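Local coordinates for protein vinylacetyl-CoA Delta-isomerase (Nitrosopumilus maritimus SCM1, PDB 6VJR) that probably converts 4-hydroxybutyryl-CoA to crotonyl-CoA and isomerises vinylacetyl-CoA, using FAD and a [4Fe-4S] cluster, at residues R13-K18 with N192-I197; G182-Q187 with I196-T201; T188-S193 with A255-D260. One frame throughout, in Å; residues are numbered along the deposited sequence.

Contact 1: R13-K18 with N192-I197; sequences RGRDLK and NSHWII
Arg15 meets the backbone of Ser193 and the ring of His194 with the far end of its guanidinium group, tying the N-terminal loop between helix 5-11 and strand 19-21 to the turn that leads into strand 195-198. NH1 lies 2.9 Å from Ser193 O and NH2 lies 3.2 Å from that same Ser193 O, so one carbonyl oxygen sits in the fork between the two terminal nitrogens. That oxygen lies in the guanidinium plane. The NH1 bond is the straighter of the pair, with 157° at the hydrogen against 141° for NH2, and both donors come from the same face of the carbonyl plane, tilted from it. The chain bends at chi3 (-64°), and NH1 and NH2 both end on Ser193 O. His194 stands beside the fork: its CD2 is 4.0 Å from Arg15 NH1, with the nitrogen placed obliquely to the ring. The ring is held independently, since ND1 is hydrogen-bonded to the backbone N of Val142 and NE2 to Ser11 OG. Arginine suits this place because Arg15 CA and His194 CA are 10.1 Å apart, a gap the long side chain spans, and because it ends in paired, coplanar donors. A backbone N-H at ND1 is consistent with a neutral imidazole, which an arginine would tolerate as a neighbour, while the positive charge of Arg15 probably polarises the Ser193 carbonyl that it clasps.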
loop_
_atom_site.group_PDB
_atom_site.type_symbol
_atom_site.label_atom_id
_atom_site.label_comp_id
_atom_site.label_asym_id
_atom_site.label_seq_id
_atom_site.Cartn_x
_atom_site.Cartn_y
_atom_site.Cartn_z
ATOM N N ARG A 13 46.389 -10.044 3.229
ATOM C CA ARG A 13 47.265 -9.999 4.397
ATOM C C ARG A 13 48.521 -9.185 4.107
ATOM O O ARG A 13 49.105 -9.242 3.028
ATOM C CB ARG A 13 47.701 -11.380 4.875
ATOM C CG ARG A 13 46.560 -12.194 5.456
ATOM C CD ARG A 13 47.081 -13.492 6.032
ATOM N NE ARG A 13 46.021 -14.321 6.604
ATOM C CZ ARG A 13 45.483 -14.117 7.798
ATOM N NH1 ARG A 13 45.928 -13.153 8.586
ATOM N NH2 ARG A 13 44.531 -14.929 8.218
ATOM N N GLY A 14 48.946 -8.427 5.116
ATOM C CA GLY A 14 50.239 -7.788 5.057
ATOM C C GLY A 14 50.266 -6.534 4.193
ATOM O O GLY A 14 51.387 -6.143 3.832
ATOM N N ARG A 15 49.096 -5.897 3.912
ATOM C CA ARG A 15 49.058 -4.780 2.969
ATOM C C ARG A 15 49.264 -3.406 3.603
ATOM O O ARG A 15 49.570 -2.419 2.912
ATOM C CB ARG A 15 47.780 -4.749 2.144
ATOM C CG ARG A 15 47.517 -6.090 1.470
ATOM C CD ARG A 15 46.525 -5.944 0.320
ATOM N NE ARG A 15 45.215 -5.518 0.819
ATOM C CZ ARG A 15 44.196 -5.124 0.060
ATOM N NH1 ARG A 15 44.287 -5.190 -1.256
ATOM N NH2 ARG A 15 43.085 -4.701 0.612
ATOM N N ASP A 16 49.096 -3.318 4.913
ATOM C CA ASP A 16 49.244 -2.041 5.619
ATOM C C ASP A 16 48.482 -0.846 5.010
ATOM O O ASP A 16 48.975 0.291 5.015
ATOM C CB ASP A 16 50.713 -1.729 5.863
ATOM C CG ASP A 16 50.950 -0.708 6.972
ATOM O OD1 ASP A 16 50.191 -0.741 7.988
ATOM O OD2 ASP A 16 51.887 0.110 6.828
ATOM N N LEU A 17 47.225 -1.040 4.608
ATOM C CA LEU A 17 46.284 0.058 4.351
ATOM C C LEU A 17 46.142 0.860 5.634
ATOM O O LEU A 17 46.220 0.265 6.694
ATOM C CB LEU A 17 44.923 -0.540 3.947
ATOM C CG LEU A 17 44.681 -0.825 2.455
ATOM C CD1 LEU A 17 45.706 -1.701 1.816
ATOM C CD2 LEU A 17 43.278 -1.369 2.192
ATOM N N LYS A 18 45.928 2.174 5.515
ATOM C CA LYS A 18 45.644 3.027 6.648
ATOM C C LYS A 18 44.133 2.998 6.890
ATOM O O LYS A 18 43.381 3.600 6.129
ATOM C CB LYS A 18 46.147 4.451 6.392
ATOM C CG LYS A 18 45.997 5.306 7.606
ATOM C CD LYS A 18 46.380 6.768 7.422
ATOM C CE LYS A 18 47.799 6.997 7.154
ATOM N NZ LYS A 18 48.076 8.411 6.916
ATOM N N ASN A 192 38.493 -4.488 1.217
ATOM C CA ASN A 192 38.566 -5.864 0.764
ATOM C C ASN A 192 38.917 -5.963 -0.720
ATOM O O ASN A 192 38.910 -7.047 -1.247
ATOM C CB ASN A 192 37.242 -6.580 1.044
ATOM C CG ASN A 192 36.908 -6.602 2.517
ATOM O OD1 ASN A 192 37.771 -6.372 3.367
ATOM N ND2 ASN A 192 35.662 -6.905 2.839
ATOM N N SER A 193 39.195 -4.832 -1.370
ATOM C CA SER A 193 39.435 -4.763 -2.797
ATOM C C SER A 193 40.939 -4.653 -3.087
ATOM O O SER A 193 41.716 -4.193 -2.242
ATOM C CB SER A 193 38.718 -3.564 -3.403
ATOM O OG SER A 193 37.296 -3.578 -3.251
ATOM N N HIS A 194 41.321 -5.002 -4.321
ATOM C CA HIS A 194 42.675 -4.850 -4.839
ATOM C C HIS A 194 42.868 -3.506 -5.558
ATOM O O HIS A 194 43.934 -2.886 -5.455
ATOM C CB HIS A 194 43.044 -6.039 -5.731
ATOM C CG HIS A 194 42.951 -7.357 -5.058
ATOM N ND1 HIS A 194 41.917 -8.226 -5.315
ATOM C CD2 HIS A 194 43.669 -7.926 -4.078
ATOM C CE1 HIS A 194 42.085 -9.328 -4.583
ATOM N NE2 HIS A 194 43.133 -9.154 -3.797
ATOM N N TRP A 195 41.875 -3.117 -6.356
ATOM C CA TRP A 195 41.840 -1.855 -7.073
ATOM C C TRP A 195 40.499 -1.185 -6.821
ATOM O O TRP A 195 39.507 -1.883 -6.645
ATOM C CB TRP A 195 42.009 -2.041 -8.575
ATOM C CG TRP A 195 43.373 -2.540 -8.951
ATOM C CD1 TRP A 195 43.846 -3.813 -8.938
ATOM C CD2 TRP A 195 44.459 -1.709 -9.374
ATOM N NE1 TRP A 195 45.158 -3.836 -9.340
ATOM C CE2 TRP A 195 45.558 -2.557 -9.612
ATOM C CE3 TRP A 195 44.588 -0.340 -9.621
ATOM C CZ2 TRP A 195 46.781 -2.066 -10.040
ATOM C CZ3 TRP A 195 45.803 0.145 -10.025
ATOM C CH2 TRP A 195 46.877 -0.711 -10.243
ATOM N N ILE A 196 40.495 0.142 -6.896
ATOM C CA ILE A 196 39.296 0.960 -6.755
ATOM C C ILE A 196 39.258 1.930 -7.938
ATOM O O ILE A 196 40.286 2.563 -8.256
ATOM C CB ILE A 196 39.346 1.704 -5.424
ATOM C CG1 ILE A 196 39.304 0.690 -4.251
ATOM C CG2 ILE A 196 38.198 2.696 -5.349
ATOM C CD1 ILE A 196 39.777 1.228 -2.930
ATOM N N ILE A 197 38.111 1.970 -8.643
ATOM C CA ILE A 197 37.923 2.892 -9.751
ATOM C C ILE A 197 37.118 4.100 -9.273
ATOM O O ILE A 197 35.956 3.977 -8.895
ATOM C CB ILE A 197 37.228 2.214 -10.945
ATOM C CG1 ILE A 197 37.975 0.953 -11.423
ATOM C CG2 ILE A 197 37.136 3.222 -12.082
ATOM C CD1 ILE A 197 37.283 0.181 -12.507
#

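Contact 2: G182-Q187 with I196-T201; sequences GAKAHQ and IILMPT. With FAD (flavin-adenine dinucleotide), chain F.
Lys184 CA and Leu198 CA mark the closest backbone approach, 8.1 Å, too far for strand pairing, so a side chain, that of Lys184, makes the link, to Leu198 and to the loop after its strand. Lys184 points toward 196-201 and bends at chi2 (-63°). Its CG rests 4.0 Å from Leu198 CD2, the two side chains crossing at a slant, while the rest of the chain runs on to put NZ 2.8 Å from Met199 O. The ammonium approaches from above that carbonyl plane. Lysine fits here because its methylenes can lie against leucine while its charge is buried among acceptors: NZ also forms a salt bridge with Asp149 and a hydrogen bond with Met147 O. Past the lysine the chain turns to the flavin. Gln187 NE2 donates to FAD O2 at 3.1 Å and 156°, and also to Ala185 O at 2.9 Å, two bonds that fix the amide's rotation. The His186 ring has Ala185 CB over one face and FAD O3' over the other, both offset toward the rim, and its ND1 is hydrogen-bonded to Thr390 of the second subunit. Strand 254-259 pairs with 177-188 through Lys184 and Ile257, strand 143-146 lies against Leu198 through Ala146, and helix 101-121 packs on Ile197 and Met199.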
loop_
_atom_site.group_PDB
_atom_site.type_symbol
_atom_site.label_atom_id
_atom_site.label_comp_id
_atom_site.label_asym_id
_atom_site.label_seq_id
_atom_site.Cartn_x
_atom_site.Cartn_y
_atom_site.Cartn_z
ATOM N N GLY A 182 39.997 14.567 -2.534
ATOM C CA GLY A 182 38.576 14.511 -2.285
ATOM C C GLY A 182 38.296 13.281 -1.436
ATOM O O GLY A 182 39.124 12.873 -0.629
ATOM N N ALA A 183 37.097 12.745 -1.567
ATOM C CA ALA A 183 36.720 11.573 -0.805
ATOM C C ALA A 183 35.608 10.846 -1.544
ATOM O O ALA A 183 34.911 11.468 -2.364
ATOM C CB ALA A 183 36.269 11.992 0.552
ATOM N N LYS A 184 35.429 9.583 -1.199
ATOM C CA LYS A 184 34.336 8.769 -1.716
ATOM C C LYS A 184 33.686 8.086 -0.508
ATOM O O LYS A 184 34.380 7.496 0.305
ATOM C CB LYS A 184 34.854 7.750 -2.740
ATOM C CG LYS A 184 35.367 8.379 -4.030
ATOM C CD LYS A 184 34.405 9.157 -4.933
ATOM C CE LYS A 184 34.969 9.494 -6.268
ATOM N NZ LYS A 184 34.009 10.341 -7.006
ATOM N N ALA A 185 32.370 8.313 -0.314
ATOM C CA ALA A 185 31.663 7.836 0.858
ATOM C C ALA A 185 30.919 6.538 0.579
ATOM O O ALA A 185 30.599 6.219 -0.559
ATOM C CB ALA A 185 30.729 8.925 1.346
ATOM N N HIS A 186 30.609 5.806 1.660
ATOM C CA HIS A 186 29.746 4.617 1.620
ATOM C C HIS A 186 30.323 3.489 0.759
ATOM O O HIS A 186 29.582 2.799 0.065
ATOM C CB HIS A 186 28.374 4.935 1.027
ATOM C CG HIS A 186 27.874 6.287 1.390
ATOM N ND1 HIS A 186 27.449 6.708 2.635
ATOM C CD2 HIS A 186 27.741 7.334 0.559
ATOM C CE1 HIS A 186 27.102 7.977 2.538
ATOM N NE2 HIS A 186 27.250 8.370 1.282
ATOM N N GLN A 187 31.631 3.367 0.719
ATOM C CA GLN A 187 32.256 2.509 -0.292
ATOM C C GLN A 187 32.295 1.039 0.078
ATOM O O GLN A 187 33.006 0.643 1.000
ATOM C CB GLN A 187 33.650 3.068 -0.554
ATOM C CG GLN A 187 33.608 4.417 -1.238
ATOM C CD GLN A 187 32.916 4.369 -2.574
ATOM O OE1 GLN A 187 33.139 3.460 -3.352
ATOM N NE2 GLN A 187 32.064 5.348 -2.862
ATOM N N ILE A 196 40.495 0.142 -6.896
ATOM C CA ILE A 196 39.296 0.960 -6.755
ATOM C C ILE A 196 39.258 1.930 -7.938
ATOM O O ILE A 196 40.286 2.563 -8.256
ATOM C CB ILE A 196 39.346 1.704 -5.424
ATOM C CG1 ILE A 196 39.304 0.690 -4.251
ATOM C CG2 ILE A 196 38.198 2.696 -5.349
ATOM C CD1 ILE A 196 39.777 1.228 -2.930
ATOM N N ILE A 197 38.111 1.970 -8.643
ATOM C CA ILE A 197 37.923 2.892 -9.751
ATOM C C ILE A 197 37.118 4.100 -9.273
ATOM O O ILE A 197 35.956 3.977 -8.895
ATOM C CB ILE A 197 37.228 2.214 -10.945
ATOM C CG1 ILE A 197 37.975 0.953 -11.423
ATOM C CG2 ILE A 197 37.136 3.222 -12.082
ATOM C CD1 ILE A 197 37.283 0.181 -12.507
ATOM N N LEU A 198 37.757 5.269 -9.311
ATOM C CA LEU A 198 37.116 6.523 -8.959
ATOM C C LEU A 198 36.329 7.011 -10.175
ATOM O O LEU A 198 36.870 7.025 -11.278
ATOM C CB LEU A 198 38.186 7.564 -8.610
ATOM C CG LEU A 198 39.160 7.185 -7.498
ATOM C CD1 LEU A 198 40.227 8.233 -7.366
ATOM C CD2 LEU A 198 38.423 6.931 -6.187
ATOM N N MET A 199 35.111 7.522 -9.939
ATOM C CA MET A 199 34.249 7.980 -11.026
ATOM C C MET A 199 33.416 9.157 -10.545
ATOM O O MET A 199 33.014 9.166 -9.400
ATOM C CB MET A 199 33.258 6.888 -11.472
ATOM C CG MET A 199 33.876 5.601 -12.003
ATOM S SD MET A 199 32.681 4.263 -12.265
ATOM C CE MET A 199 32.457 3.735 -10.554
ATOM N N PRO A 200 33.128 10.142 -11.408
ATOM C CA PRO A 200 32.258 11.259 -11.035
ATOM C C PRO A 200 30.844 10.767 -10.757
ATOM O O PRO A 200 30.398 9.767 -11.321
ATOM C CB PRO A 200 32.348 12.220 -12.199
ATOM C CG PRO A 200 32.844 11.349 -13.329
ATOM C CD PRO A 200 33.599 10.204 -12.794
ATOM N N THR A 201 30.147 11.475 -9.876
ATOM C CA THR A 201 28.844 11.015 -9.402
ATOM C C THR A 201 27.632 11.788 -9.935
ATOM O O THR A 201 26.494 11.426 -9.588
ATOM C CB THR A 201 28.817 11.039 -7.877
ATOM O OG1 THR A 201 27.699 10.239 -7.466
ATOM C CG2 THR A 201 28.623 12.434 -7.332
HETATM P PA FAD F . 21.548 12.265 -0.239
HETATM O O1A FAD F . 21.854 12.637 -1.631
HETATM O O2A FAD F . 22.015 13.169 0.829
HETATM O O5B FAD F . 19.993 11.919 -0.207
HETATM C C5B FAD F . 19.158 12.243 0.931
HETATM C C4B FAD F . 17.811 12.668 0.425
HETATM O O4B FAD F . 17.921 13.971 -0.199
HETATM C C3B FAD F . 17.134 11.753 -0.613
HETATM O O3B FAD F . 15.720 11.719 -0.398
HETATM C C2B FAD F . 17.450 12.442 -1.935
HETATM O O2B FAD F . 16.580 12.161 -3.021
HETATM C C1B FAD F . 17.389 13.913 -1.517
HETATM N N9A FAD F . 18.210 14.789 -2.343
HETATM C C8A FAD F . 19.582 14.867 -2.453
HETATM N N7A FAD F . 20.019 15.795 -3.267
HETATM C C5A FAD F . 18.856 16.360 -3.757
HETATM C C6A FAD F . 18.635 17.407 -4.677
HETATM N N6A FAD F . 19.627 18.108 -5.227
HETATM N N1A FAD F . 17.354 17.690 -5.005
HETATM C C2A FAD F . 16.369 16.998 -4.403
HETATM N N3A FAD F . 16.447 16.023 -3.499
HETATM C C4A FAD F . 17.732 15.736 -3.215
HETATM N N1 FAD F . 28.267 4.497 -3.619
HETATM C C2 FAD F . 29.419 4.187 -4.301
HETATM O O2 FAD F . 29.949 4.967 -5.109
HETATM N N3 FAD F . 29.972 2.932 -4.132
HETATM C C4 FAD F . 29.512 1.944 -3.310
HETATM O O4 FAD F . 30.126 0.905 -3.142
HETATM C C4X FAD F . 28.350 2.328 -2.523
HETATM N N5 FAD F . 27.844 1.436 -1.664
HETATM C C5X FAD F . 26.893 1.885 -0.772
HETATM C C6 FAD F . 26.489 1.075 0.299
HETATM C C7 FAD F . 25.571 1.513 1.241
HETATM C C7M FAD F . 25.247 0.649 2.436
HETATM C C8 FAD F . 24.913 2.743 1.042
HETATM C C8M FAD F . 23.833 3.191 1.984
HETATM C C9 FAD F . 25.224 3.522 -0.048
HETATM C C9A FAD F . 26.242 3.117 -0.948
HETATM N N10 FAD F . 26.670 3.938 -1.990
HETATM C C10 FAD F . 27.793 3.624 -2.757
HETATM C "C1'" FAD F . 26.166 5.325 -1.975
HETATM C "C2'" FAD F . 24.803 5.597 -2.565
HETATM O "O2'" FAD F . 24.949 5.646 -3.985
HETATM C "C3'" FAD F . 24.261 6.931 -2.032
HETATM O "O3'" FAD F . 23.946 6.709 -0.670
HETATM C "C4'" FAD F . 23.090 7.528 -2.829
HETATM O "O4'" FAD F . 23.536 7.999 -4.108
HETATM C "C5'" FAD F . 22.410 8.672 -2.100
HETATM O "O5'" FAD F . 23.357 9.690 -1.821
HETATM P P FAD F . 23.564 10.223 -0.373
HETATM O O1P FAD F . 23.867 9.149 0.574
HETATM O O2P FAD F . 24.498 11.355 -0.475
HETATM O O3P FAD F . 22.152 10.804 0.112
#

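Contact 3: T188-S193 with A255-D260; sequences TGCINS and ALIILD. With FAD (flavin-adenine dinucleotide), chain F.
Cys190 and Ile191 pack against Ala255 and Ile257, joining a connecting loop to strand 254-259 of the larger mixed beta sheet. The loop is a pair of overlapping type I beta turns, Gly189-Asn192 and Cys190-Ser193, that leads from strand 177-188 toward strand 195-198. Contact across the two segments is wholly apolar. Cys190 SG lies 3.7 Å from Ala255 CB, and Cys190 CB lies 3.8 Å from Ile257 CD1, so the cysteine bridges two residues on the same face of the strand. Its sulfur stands between the backbone N and the carbonyl carbon (chi1 55°), which directs it at the alanine. Ile191 adds the tip of its longer branch, CD1, at 3.8 Å from Ala255 CB. Alanine suits the position where sulfur and isoleucine converge, since its one methyl group meets both; Ile257, two residues on and on the same face, reaches Cys190 CB with the end of its long branch. Tyr226 of the adjoining strand 224-228 packs on Cys190 and Ile191, extending the apolar layer.

Hydrogen bonds to the cofactor come from Thr188. Its backbone N donates to FAD O4 at 2.9 Å and 162°, and Thr188 OG1 donates to FAD N5 at 2.8 Å, so backbone and hydroxyl together hold Thr188 at the polar edge of the flavin. Thr188 also touches Cys97, which binds the iron-sulfur cluster.

Within the loop, Gly189 takes a positive phi, a conformation that favours glycine. The backbone closes each turn with a bond of its own: a weak one runs from Asn192 N to Gly189 O, and in the second turn Ser193 N donates to Cys190 O at 3.1 Å.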
loop_
_atom_site.group_PDB
_atom_site.type_symbol
_atom_site.label_atom_id
_atom_site.label_comp_id
_atom_site.label_asym_id
_atom_site.label_seq_id
_atom_site.Cartn_x
_atom_site.Cartn_y
_atom_site.Cartn_z
ATOM N N THR A 188 31.511 0.261 -0.664
ATOM C CA THR A 188 31.292 -1.145 -0.405
ATOM C C THR A 188 32.575 -1.931 -0.683
ATOM O O THR A 188 33.069 -1.922 -1.805
ATOM C CB THR A 188 30.109 -1.638 -1.267
ATOM O OG1 THR A 188 28.908 -0.990 -0.832
ATOM C CG2 THR A 188 29.907 -3.131 -1.147
ATOM N N GLY A 189 33.037 -2.658 0.344
ATOM C CA GLY A 189 34.115 -3.617 0.182
ATOM C C GLY A 189 35.452 -2.995 -0.205
ATOM O O GLY A 189 36.352 -3.707 -0.644
ATOM N N CYS A 190 35.619 -1.689 -0.058
ATOM C CA CYS A 190 36.833 -1.040 -0.563
ATOM C C CYS A 190 38.117 -1.575 0.081
ATOM O O CYS A 190 39.124 -1.832 -0.601
ATOM C CB CYS A 190 36.763 0.475 -0.422
ATOM S SG CYS A 190 36.418 1.107 1.238
ATOM N N ILE A 191 38.086 -1.810 1.382
ATOM C CA ILE A 191 39.215 -2.335 2.134
ATOM C C ILE A 191 39.516 -3.785 1.727
ATOM O O ILE A 191 40.649 -4.239 1.870
ATOM C CB ILE A 191 38.978 -2.130 3.640
ATOM C CG1 ILE A 191 38.964 -0.609 3.936
ATOM C CG2 ILE A 191 40.013 -2.854 4.495
ATOM C CD1 ILE A 191 38.224 -0.273 5.217
ATOM N N ASN A 192 38.493 -4.488 1.217
ATOM C CA ASN A 192 38.566 -5.864 0.764
ATOM C C ASN A 192 38.917 -5.963 -0.720
ATOM O O ASN A 192 38.910 -7.047 -1.247
ATOM C CB ASN A 192 37.242 -6.580 1.044
ATOM C CG ASN A 192 36.908 -6.602 2.517
ATOM O OD1 ASN A 192 37.771 -6.372 3.367
ATOM N ND2 ASN A 192 35.662 -6.905 2.839
ATOM N N SER A 193 39.195 -4.832 -1.370
ATOM C CA SER A 193 39.435 -4.763 -2.797
ATOM C C SER A 193 40.939 -4.653 -3.087
ATOM O O SER A 193 41.716 -4.193 -2.242
ATOM C CB SER A 193 38.718 -3.564 -3.403
ATOM O OG SER A 193 37.296 -3.578 -3.251
ATOM N N ALA A 255 33.200 2.024 3.924
ATOM C CA ALA A 255 34.136 2.974 4.508
ATOM C C ALA A 255 34.122 4.273 3.698
ATOM O O ALA A 255 33.758 4.283 2.528
ATOM C CB ALA A 255 35.534 2.379 4.582
ATOM N N LEU A 256 34.595 5.342 4.339
ATOM C CA LEU A 256 34.892 6.611 3.698
ATOM C C LEU A 256 36.349 6.583 3.250
ATOM O O LEU A 256 37.252 6.356 4.052
ATOM C CB LEU A 256 34.630 7.703 4.728
ATOM C CG LEU A 256 34.916 9.138 4.296
ATOM C CD1 LEU A 256 34.070 9.621 3.151
ATOM C CD2 LEU A 256 34.825 10.062 5.487
ATOM N N ILE A 257 36.554 6.822 1.961
ATOM C CA ILE A 257 37.882 6.847 1.373
ATOM C C ILE A 257 38.298 8.309 1.204
ATOM O O ILE A 257 37.661 9.084 0.475
ATOM C CB ILE A 257 37.910 6.148 0.021
ATOM C CG1 ILE A 257 37.266 4.768 0.027
ATOM C CG2 ILE A 257 39.358 6.094 -0.473
ATOM C CD1 ILE A 257 37.287 4.105 -1.332
ATOM N N ILE A 258 39.323 8.694 1.944
ATOM C CA ILE A 258 39.893 10.022 1.809
ATOM C C ILE A 258 41.068 9.963 0.840
ATOM O O ILE A 258 41.885 9.056 0.930
ATOM C CB ILE A 258 40.326 10.608 3.154
ATOM C CG1 ILE A 258 39.283 10.398 4.262
ATOM C CG2 ILE A 258 40.725 12.077 2.947
ATOM C CD1 ILE A 258 37.975 11.119 4.025
ATOM N N LEU A 259 41.131 10.938 -0.080
ATOM C CA LEU A 259 42.212 11.055 -1.052
ATOM C C LEU A 259 42.954 12.375 -0.870
ATOM O O LEU A 259 42.335 13.454 -0.951
ATOM C CB LEU A 259 41.595 11.012 -2.449
ATOM C CG LEU A 259 40.633 9.850 -2.722
ATOM C CD1 LEU A 259 39.732 10.096 -3.919
ATOM C CD2 LEU A 259 41.387 8.581 -2.907
ATOM N N ASP A 260 44.257 12.298 -0.585
ATOM C CA ASP A 260 45.130 13.462 -0.435
ATOM C C ASP A 260 46.240 13.373 -1.478
ATOM O O ASP A 260 47.262 12.719 -1.292
ATOM C CB ASP A 260 45.690 13.565 0.966
ATOM C CG ASP A 260 46.536 14.797 1.205
ATOM O OD1 ASP A 260 46.503 15.703 0.355
ATOM O OD2 ASP A 260 47.250 14.826 2.227
HETATM P PA FAD F . 21.548 12.265 -0.239
HETATM O O1A FAD F . 21.854 12.637 -1.631
HETATM O O2A FAD F . 22.015 13.169 0.829
HETATM O O5B FAD F . 19.993 11.919 -0.207
HETATM C C5B FAD F . 19.158 12.243 0.931
HETATM C C4B FAD F . 17.811 12.668 0.425
HETATM O O4B FAD F . 17.921 13.971 -0.199
HETATM C C3B FAD F . 17.134 11.753 -0.613
HETATM O O3B FAD F . 15.720 11.719 -0.398
HETATM C C2B FAD F . 17.450 12.442 -1.935
HETATM O O2B FAD F . 16.580 12.161 -3.021
HETATM C C1B FAD F . 17.389 13.913 -1.517
HETATM N N9A FAD F . 18.210 14.789 -2.343
HETATM C C8A FAD F . 19.582 14.867 -2.453
HETATM N N7A FAD F . 20.019 15.795 -3.267
HETATM C C5A FAD F . 18.856 16.360 -3.757
HETATM C C6A FAD F . 18.635 17.407 -4.677
HETATM N N6A FAD F . 19.627 18.108 -5.227
HETATM N N1A FAD F . 17.354 17.690 -5.005
HETATM C C2A FAD F . 16.369 16.998 -4.403
HETATM N N3A FAD F . 16.447 16.023 -3.499
HETATM C C4A FAD F . 17.732 15.736 -3.215
HETATM N N1 FAD F . 28.267 4.497 -3.619
HETATM C C2 FAD F . 29.419 4.187 -4.301
HETATM O O2 FAD F . 29.949 4.967 -5.109
HETATM N N3 FAD F . 29.972 2.932 -4.132
HETATM C C4 FAD F . 29.512 1.944 -3.310
HETATM O O4 FAD F . 30.126 0.905 -3.142
HETATM C C4X FAD F . 28.350 2.328 -2.523
HETATM N N5 FAD F . 27.844 1.436 -1.664
HETATM C C5X FAD F . 26.893 1.885 -0.772
HETATM C C6 FAD F . 26.489 1.075 0.299
HETATM C C7 FAD F . 25.571 1.513 1.241
HETATM C C7M FAD F . 25.247 0.649 2.436
HETATM C C8 FAD F . 24.913 2.743 1.042
HETATM C C8M FAD F . 23.833 3.191 1.984
HETATM C C9 FAD F . 25.224 3.522 -0.048
HETATM C C9A FAD F . 26.242 3.117 -0.948
HETATM N N10 FAD F . 26.670 3.938 -1.990
HETATM C C10 FAD F . 27.793 3.624 -2.757
HETATM C "C1'" FAD F . 26.166 5.325 -1.975
HETATM C "C2'" FAD F . 24.803 5.597 -2.565
HETATM O "O2'" FAD F . 24.949 5.646 -3.985
HETATM C "C3'" FAD F . 24.261 6.931 -2.032
HETATM O "O3'" FAD F . 23.946 6.709 -0.670
HETATM C "C4'" FAD F . 23.090 7.528 -2.829
HETATM O "O4'" FAD F . 23.536 7.999 -4.108
HETATM C "C5'" FAD F . 22.410 8.672 -2.100
HETATM O "O5'" FAD F . 23.357 9.690 -1.821
HETATM P P FAD F . 23.564 10.223 -0.373
HETATM O O1P FAD F . 23.867 9.149 0.574
HETATM O O2P FAD F . 24.498 11.355 -0.475
HETATM O O3P FAD F . 22.152 10.804 0.112
#

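From the N terminus, 13-18 waits through 173 residues before contact 1 closes on 192-197, fastening the loop after helix 5-11 to the turn just before strand 195-198. Contact 2 closes a far shorter loop of eight residues, and contact 3 one of 61. These two cross, because 188-193 lies between the segments of contact 2 and 196-201 between those of contact 3. Contacts 1 and 3 share Asn192 and Ser193; contacts 1 and 2 share Ile196 and Ile197. Contacts 2 and 3 meet through neighbouring strands 177-188 and 254-259, and both reach FAD and the second subunit. Contact 2 links the larger mixed sheet to the end of strand 195-198 in the smaller one, while contacts 1 and 3 hold the connection between them.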